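Side-chain contacts in MdbA (PDB 4Z7X), which is a thiol-disulfide oxidoreductase of Actinomyces oris that probably forms disulfide bonds in exported proteins, in a pathway linked to pilus assembly: residues S40-Y43 and G44-A47; A71-E74 and G75-Q79. All coordinates share one frame; numbering follows the deposited sequence.

Contact 1. Residues S40-Y43 and G44-A47; sequences SWTY and GEGA. With 3CX ((2S)-3-(cyclohexylamino)-2-hydroxypropane-1-sulfonic acid), chain C.
Thr42 and Tyr43, at the end of an edge strand of the thioredoxin-fold sheet, run directly into a loop at Gly44, where phi turns positive (87°). At these angles a CB would strike Tyr43 O, so glycine suits the place. The turn brings Glu45 back beside Thr42: the hydroxyl Thr42 OG1 donates to Glu45 OE1 (2.7 Å), meeting it from above the carboxylate plane, and the two side chains cross at about a right angle. Bent at chi2 (-72°), the glutamate chain carries OE1 also to the bound sulfonic acid, whose hydroxyl OAC donates to it at 2.6 Å. OAC in turn accepts from Gly44 N (2.9 Å), and the sulfonate oxygen OAB from Gly46 N (3.0 Å), where any side chain would clash with the ligand. With an alanine in place of Glu45, both Thr42 OG1 and the ligand hydroxyl would probably lose their shared acceptor. The cyclohexyl ring lies against Tyr43, CAG being 3.9 Å from CE1. Beside it, Tyr43 OH is hydrogen-bonded to Ser123 OG and accepts a hydrogen bond from Trp41 NE1 (2.9 Å) at the indole edge, only 2° out of the ring plane.

Contact 2. Residues A71-E74 and G75-Q79; sequences AQFE and GLHTQ
Phe73 and His77, one turn apart on helix 68-86, meet through their rings. This helix links strands 58-63 and 91-96 in a beta-alpha-beta unit of the thioredoxin fold, and consecutive i to i+4 backbone bonds hold its turns together, among them His77 N to Phe73 O (3.0 Å). The tight part is the aromatic pair. His77 CD2 sits over the centre of the phenylalanine face, 3.4 Å above its plane, while the two planes are inclined at 47°. Phe73 has CG anti to the backbone N (chi1 -174°), which swings its ring along the helix toward the next turn; at His77, CG lies beside the backbone N (chi1 -62°), which directs the imidazole back to meet it. Leu211 touches both side chains, and His77 also packs on helix 216-222. On another side, the bent Glu74 chain brings OE1 to 3.5 Å from Thr78 CB, near His127 and Asn128 of helix 123-140, while the compact threonine lets its CG2 lie 3.3 Å from Glu74 O. The solvent side is looser: Gln72 is exposed, as is Gly75, whose backbone has space for a CB. Leu76 is partly exposed, its CG over a face of the neighbouring imidazole. Chemically, His77 can therefore serve two surroundings: its carbon atom CD2 suits the nonpolar phenylalanine face, while ND1, hydrogen-bonded to Glu80, is satisfied along the helix, an arrangement likely to limit rotation of the imidazole.

Contact 1 and contact 2 occupy separate parts of one thioredoxin fold, their centres 20 Å apart and their nearest atoms about 9 Å apart, without touching. Strand 91-96 relates them: it pairs with strand 41-43 of contact 1 and follows the helix of contact 2 in the chain. Helix 123-140 reaches both, through Ser123 at one and Asn128 at the other. The sulfonic acid belongs to contact 1 alone, lying about 14 Å from the side chain of Glu74. Contact 2 follows directly on Cys70 in the chain, and Phe73 lies near, without touching, Cys67 and Cys70, which form a CxxC sequence at the helix start, consistent with a thioredoxin-type redox site.

Contact 1. Residues S40-Y43 and G44-A47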
ATOM      1  N   SER A  40      -7.908  -2.001   3.311  1.00  8.69           N
ATOM      2  CA  SER A  40      -7.224  -0.989   2.520  1.00  9.11           C
ATOM      3  C   SER A  40      -7.038   0.291   3.342  1.00  8.72           C
ATOM      4  O   SER A  40      -7.702   0.518   4.381  1.00  9.60           O
ATOM      5  CB  SER A  40      -7.987  -0.652   1.215  1.00  9.81           C
ATOM      6  OG  SER A  40      -9.290  -0.098   1.438  1.00 11.32           O
ATOM      7  N   TRP A  41      -6.166   1.160   2.843  1.00  9.11           N
ATOM      8  CA  TRP A  41      -6.082   2.522   3.335  1.00 10.21           C
ATOM      9  C   TRP A  41      -5.955   3.464   2.173  1.00  9.08           C
ATOM     10  O   TRP A  41      -5.535   3.055   1.089  1.00  9.36           O
ATOM     11  CB  TRP A  41      -4.985   2.719   4.357  1.00 10.60           C
ATOM     12  CG  TRP A  41      -3.598   2.743   3.897  1.00 11.21           C
ATOM     13  CD1 TRP A  41      -2.848   3.859   3.733  1.00 10.83           C
ATOM     14  CD2 TRP A  41      -2.709   1.624   3.642  1.00 10.41           C
ATOM     15  NE1 TRP A  41      -1.567   3.520   3.399  1.00 11.88           N
ATOM     16  CE2 TRP A  41      -1.459   2.159   3.325  1.00 11.22           C
ATOM     17  CE3 TRP A  41      -2.868   0.238   3.599  1.00  9.91           C
ATOM     18  CZ2 TRP A  41      -0.360   1.358   3.027  1.00 11.97           C
ATOM     19  CZ3 TRP A  41      -1.781  -0.564   3.290  1.00 11.98           C
ATOM     20  CH2 TRP A  41      -0.544  -0.003   3.018  1.00 12.88           C
ATOM     21  N   THR A  42      -6.301   4.731   2.393  1.00  9.72           N
ATOM     22  CA  THR A  42      -6.473   5.641   1.276  1.00  9.94           C
ATOM     23  C   THR A  42      -5.856   7.003   1.490  1.00 11.29           C
ATOM     24  O   THR A  42      -5.662   7.422   2.626  1.00 13.19           O
ATOM     25  CB  THR A  42      -7.961   5.849   0.884  1.00 13.19           C
ATOM     26  OG1 THR A  42      -8.630   6.599   1.897  1.00 16.06           O
ATOM     27  CG2 THR A  42      -8.678   4.516   0.708  1.00 13.25           C
ATOM     28  N   TYR A  43      -5.599   7.658   0.348  1.00 10.08           N
ATOM     29  CA  TYR A  43      -5.081   9.013   0.272  1.00 13.06           C
ATOM     30  C   TYR A  43      -5.936   9.814  -0.704  1.00 12.64           C
ATOM     31  O   TYR A  43      -6.154   9.382  -1.821  1.00 12.36           O
ATOM     32  CB  TYR A  43      -3.611   9.022  -0.230  1.00 10.60           C
ATOM     33  CG  TYR A  43      -2.663   8.211   0.644  1.00 11.84           C
ATOM     34  CD1 TYR A  43      -1.929   8.808   1.659  1.00 12.86           C
ATOM     35  CD2 TYR A  43      -2.509   6.856   0.445  1.00 12.69           C
ATOM     36  CE1 TYR A  43      -1.069   8.095   2.459  1.00 12.59           C
ATOM     37  CE2 TYR A  43      -1.636   6.115   1.213  1.00 11.60           C
ATOM     38  CZ  TYR A  43      -0.921   6.734   2.243  1.00 12.44           C
ATOM     39  OH  TYR A  43      -0.071   5.947   3.014  1.00 13.93           O
ATOM     40  N   GLY A  44      -6.404  10.979  -0.256  1.00 14.02           N
ATOM     41  CA  GLY A  44      -7.125  11.915  -1.112  1.00 15.22           C
ATOM     42  C   GLY A  44      -8.643  11.776  -1.277  1.00 17.30           C
ATOM     43  O   GLY A  44      -9.251  12.505  -2.061  1.00 19.13           O
ATOM     44  N   GLU A  45      -9.269  10.932  -0.470  1.00 16.47           N
ATOM     45  CA  GLU A  45     -10.706  10.677  -0.597  1.00 17.06           C
ATOM     46  C   GLU A  45     -11.630  11.749  -0.063  1.00 19.65           C
ATOM     47  O   GLU A  45     -12.839  11.717  -0.351  1.00 21.94           O
ATOM     48  CB  GLU A  45     -11.073   9.328   0.046  1.00 17.67           C
ATOM     49  CG  GLU A  45     -11.216   9.277   1.552  1.00 19.28           C
ATOM     50  CD  GLU A  45      -9.907   9.365   2.332  1.00 22.97           C
ATOM     51  OE1 GLU A  45      -8.795   9.331   1.719  1.00 20.13           O
ATOM     52  OE2 GLU A  45     -10.002   9.377   3.575  1.00 27.33           O
ATOM     53  N   GLY A  46     -11.097  12.695   0.704  1.00 21.39           N
ATOM     54  CA  GLY A  46     -11.973  13.567   1.515  1.00 25.37           C
ATOM     55  C   GLY A  46     -12.048  15.022   1.084  1.00 29.35           C
ATOM     56  O   GLY A  46     -12.372  15.910   1.897  1.00 35.35           O
ATOM     57  N   ALA A  47     -11.777  15.281  -0.193  1.00 30.60           N
ATOM     58  CA  ALA A  47     -11.934  16.630  -0.769  1.00 30.20           C
ATOM     59  C   ALA A  47     -13.366  17.190  -0.622  1.00 34.52           C
ATOM     60  O   ALA A  47     -14.362  16.437  -0.664  1.00 38.51           O
ATOM     61  CB  ALA A  47     -11.537  16.612  -2.234  1.00 34.64           C
TER
HETATM   62  OAA 3CX C 501      -8.094  15.074   3.247  1.00 40.36           O
HETATM   63  OAB 3CX C 501      -8.253  13.165   1.574  1.00 30.13           O
HETATM   64  OAC 3CX C 501      -6.677  10.635   2.625  1.00 22.90           O
HETATM   65  OAD 3CX C 501      -9.465  12.992   3.561  1.00 44.64           O
HETATM   66  CAE 3CX C 501      -2.432   7.151   6.272  1.00 21.52           C
HETATM   67  CAF 3CX C 501      -3.786   6.697   6.748  1.00 22.25           C
HETATM   68  CAG 3CX C 501      -2.246   8.653   6.099  1.00 23.03           C
HETATM   69  CAH 3CX C 501      -4.892   7.423   5.979  1.00 23.57           C
HETATM   70  CAI 3CX C 501      -3.326   9.409   5.363  1.00 28.73           C
HETATM   71  CAJ 3CX C 501      -5.957  10.733   4.863  1.00 21.44           C
HETATM   72  CAK 3CX C 501      -7.017  12.739   3.839  1.00 22.78           C
HETATM   73  NAL 3CX C 501      -5.807   9.268   4.761  1.00 20.82           N
HETATM   74  CAM 3CX C 501      -7.009  11.203   3.872  1.00 22.81           C
HETATM   75  CAN 3CX C 501      -4.517   8.555   5.033  1.00 28.64           C
HETATM   76  SAO 3CX C 501      -8.238  13.480   2.979  1.00 33.46           S

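Contact 2. Residues A71-E74 and G75-Q79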
ATOM      1  N   ALA A  71       7.014  -4.922  -6.424  1.00 12.47           N
ATOM      2  CA  ALA A  71       8.193  -4.086  -6.147  1.00 13.24           C
ATOM      3  C   ALA A  71       8.571  -3.300  -7.387  1.00 13.03           C
ATOM      4  O   ALA A  71       8.889  -2.112  -7.289  1.00 16.15           O
ATOM      5  CB  ALA A  71       9.366  -4.943  -5.658  1.00 14.95           C
ATOM      6  N   GLN A  72       8.532  -3.944  -8.553  1.00 12.42           N
ATOM      7  CA  GLN A  72       8.875  -3.278  -9.818  0.60 13.42           C
ATOM      8  C   GLN A  72       7.842  -2.184 -10.093  1.00 12.44           C
ATOM      9  O   GLN A  72       8.185  -1.081 -10.546  1.00 15.99           O
ATOM     10  CB  GLN A  72       8.863  -4.280 -10.996  0.60 17.67           C
ATOM     11  CG  GLN A  72       9.982  -5.314 -10.983  0.60 22.36           C
ATOM     12  CD  GLN A  72       9.889  -6.302 -12.145  0.60 27.33           C
ATOM     13  OE1 GLN A  72       9.554  -7.475 -11.957  0.60 38.53           O
ATOM     14  NE2 GLN A  72      10.171  -5.828 -13.349  0.60 32.60           N
ATOM     15  N   PHE A  73       6.562  -2.503  -9.832  1.00 12.41           N
ATOM     16  CA  PHE A  73       5.482  -1.566 -10.069  1.00 14.16           C
ATOM     17  C   PHE A  73       5.656  -0.333  -9.237  1.00 13.58           C
ATOM     18  O   PHE A  73       5.534   0.783  -9.745  1.00 13.44           O
ATOM     19  CB  PHE A  73       4.125  -2.241  -9.781  1.00 14.23           C
ATOM     20  CG  PHE A  73       2.917  -1.397 -10.130  1.00 14.10           C
ATOM     21  CD1 PHE A  73       2.458  -0.431  -9.237  1.00 15.89           C
ATOM     22  CD2 PHE A  73       2.227  -1.582 -11.343  1.00 15.05           C
ATOM     23  CE1 PHE A  73       1.362   0.358  -9.550  1.00 18.83           C
ATOM     24  CE2 PHE A  73       1.125  -0.818 -11.647  1.00 17.66           C
ATOM     25  CZ  PHE A  73       0.689   0.160 -10.755  1.00 18.22           C
ATOM     26  N   GLU A  74       5.936  -0.523  -7.963  1.00 14.24           N
ATOM     27  CA  GLU A  74       6.147   0.583  -7.057  1.00 13.24           C
ATOM     28  C   GLU A  74       7.333   1.441  -7.522  1.00 14.43           C
ATOM     29  O   GLU A  74       7.240   2.683  -7.551  1.00 14.95           O
ATOM     30  CB  GLU A  74       6.356   0.065  -5.633  1.00 14.21           C
ATOM     31  CG  GLU A  74       6.832   1.141  -4.649  1.00 16.82           C
ATOM     32  CD  GLU A  74       5.808   2.229  -4.322  1.00 18.07           C
ATOM     33  OE1 GLU A  74       6.224   3.251  -3.703  1.00 18.19           O
ATOM     34  OE2 GLU A  74       4.613   2.048  -4.669  1.00 21.10           O
ATOM     35  N   GLY A  75       8.438   0.789  -7.888  1.00 14.71           N
ATOM     36  CA  GLY A  75       9.579   1.552  -8.355  1.00 17.40           C
ATOM     37  C   GLY A  75       9.268   2.407  -9.603  1.00 17.14           C
ATOM     38  O   GLY A  75       9.655   3.562  -9.693  1.00 17.80           O
ATOM     39  N   LEU A  76       8.546   1.844 -10.557  1.00 13.81           N
ATOM     40  CA  LEU A  76       8.249   2.535 -11.784  1.00 16.85           C
ATOM     41  C   LEU A  76       7.280   3.699 -11.585  1.00 15.01           C
ATOM     42  O   LEU A  76       7.399   4.719 -12.237  1.00 15.65           O
ATOM     43  CB  LEU A  76       7.665   1.547 -12.803  1.00 17.54           C
ATOM     44  CG  LEU A  76       7.334   2.046 -14.203  1.00 22.53           C
ATOM     45  CD1 LEU A  76       8.594   2.615 -14.849  1.00 26.23           C
ATOM     46  CD2 LEU A  76       6.709   0.944 -15.067  1.00 22.99           C
ATOM     47  N   HIS A  77       6.275   3.482 -10.755  1.00 12.21           N
ATOM     48  CA  HIS A  77       5.130   4.395 -10.678  1.00 12.41           C
ATOM     49  C   HIS A  77       5.088   5.302  -9.466  1.00 13.10           C
ATOM     50  O   HIS A  77       4.217   6.165  -9.400  1.00 12.68           O
ATOM     51  CB  HIS A  77       3.820   3.635 -10.770  1.00 13.04           C
ATOM     52  CG  HIS A  77       3.640   2.911 -12.065  1.00 13.02           C
ATOM     53  ND1 HIS A  77       3.456   3.565 -13.268  1.00 16.32           N
ATOM     54  CD2 HIS A  77       3.658   1.592 -12.362  1.00 17.54           C
ATOM     55  CE1 HIS A  77       3.354   2.688 -14.244  1.00 19.18           C
ATOM     56  NE2 HIS A  77       3.478   1.480 -13.727  1.00 18.38           N
ATOM     57  N   THR A  78       6.005   5.131  -8.509  1.00 12.62           N
ATOM     58  CA  THR A  78       5.905   5.940  -7.278  1.00 13.77           C
ATOM     59  C   THR A  78       5.908   7.440  -7.542  1.00 13.19           C
ATOM     60  O   THR A  78       5.144   8.177  -6.933  1.00 12.39           O
ATOM     61  CB  THR A  78       6.932   5.553  -6.190  1.00 15.52           C
ATOM     62  OG1 THR A  78       6.744   6.381  -5.032  1.00 16.52           O
ATOM     63  CG2 THR A  78       8.391   5.666  -6.690  1.00 17.30           C
ATOM     64  N   GLN A  79       6.767   7.894  -8.437  1.00 13.53           N
ATOM     65  CA  GLN A  79       6.869   9.328  -8.686  1.00 13.98           C
ATOM     66  C   GLN A  79       5.547   9.864  -9.226  1.00 12.73           C
ATOM     67  O   GLN A  79       5.030  10.889  -8.736  1.00 12.87           O
ATOM     68  CB  GLN A  79       8.000   9.604  -9.657  1.00 15.99           C
ATOM     69  CG  GLN A  79       8.250  11.069  -9.818  1.00 18.91           C
ATOM     70  CD  GLN A  79       8.874  11.709  -8.584  1.00 26.21           C
ATOM     71  OE1 GLN A  79       9.505  11.056  -7.701  1.00 36.04           O
ATOM     72  NE2 GLN A  79       8.679  13.005  -8.488  1.00 31.91           N
TER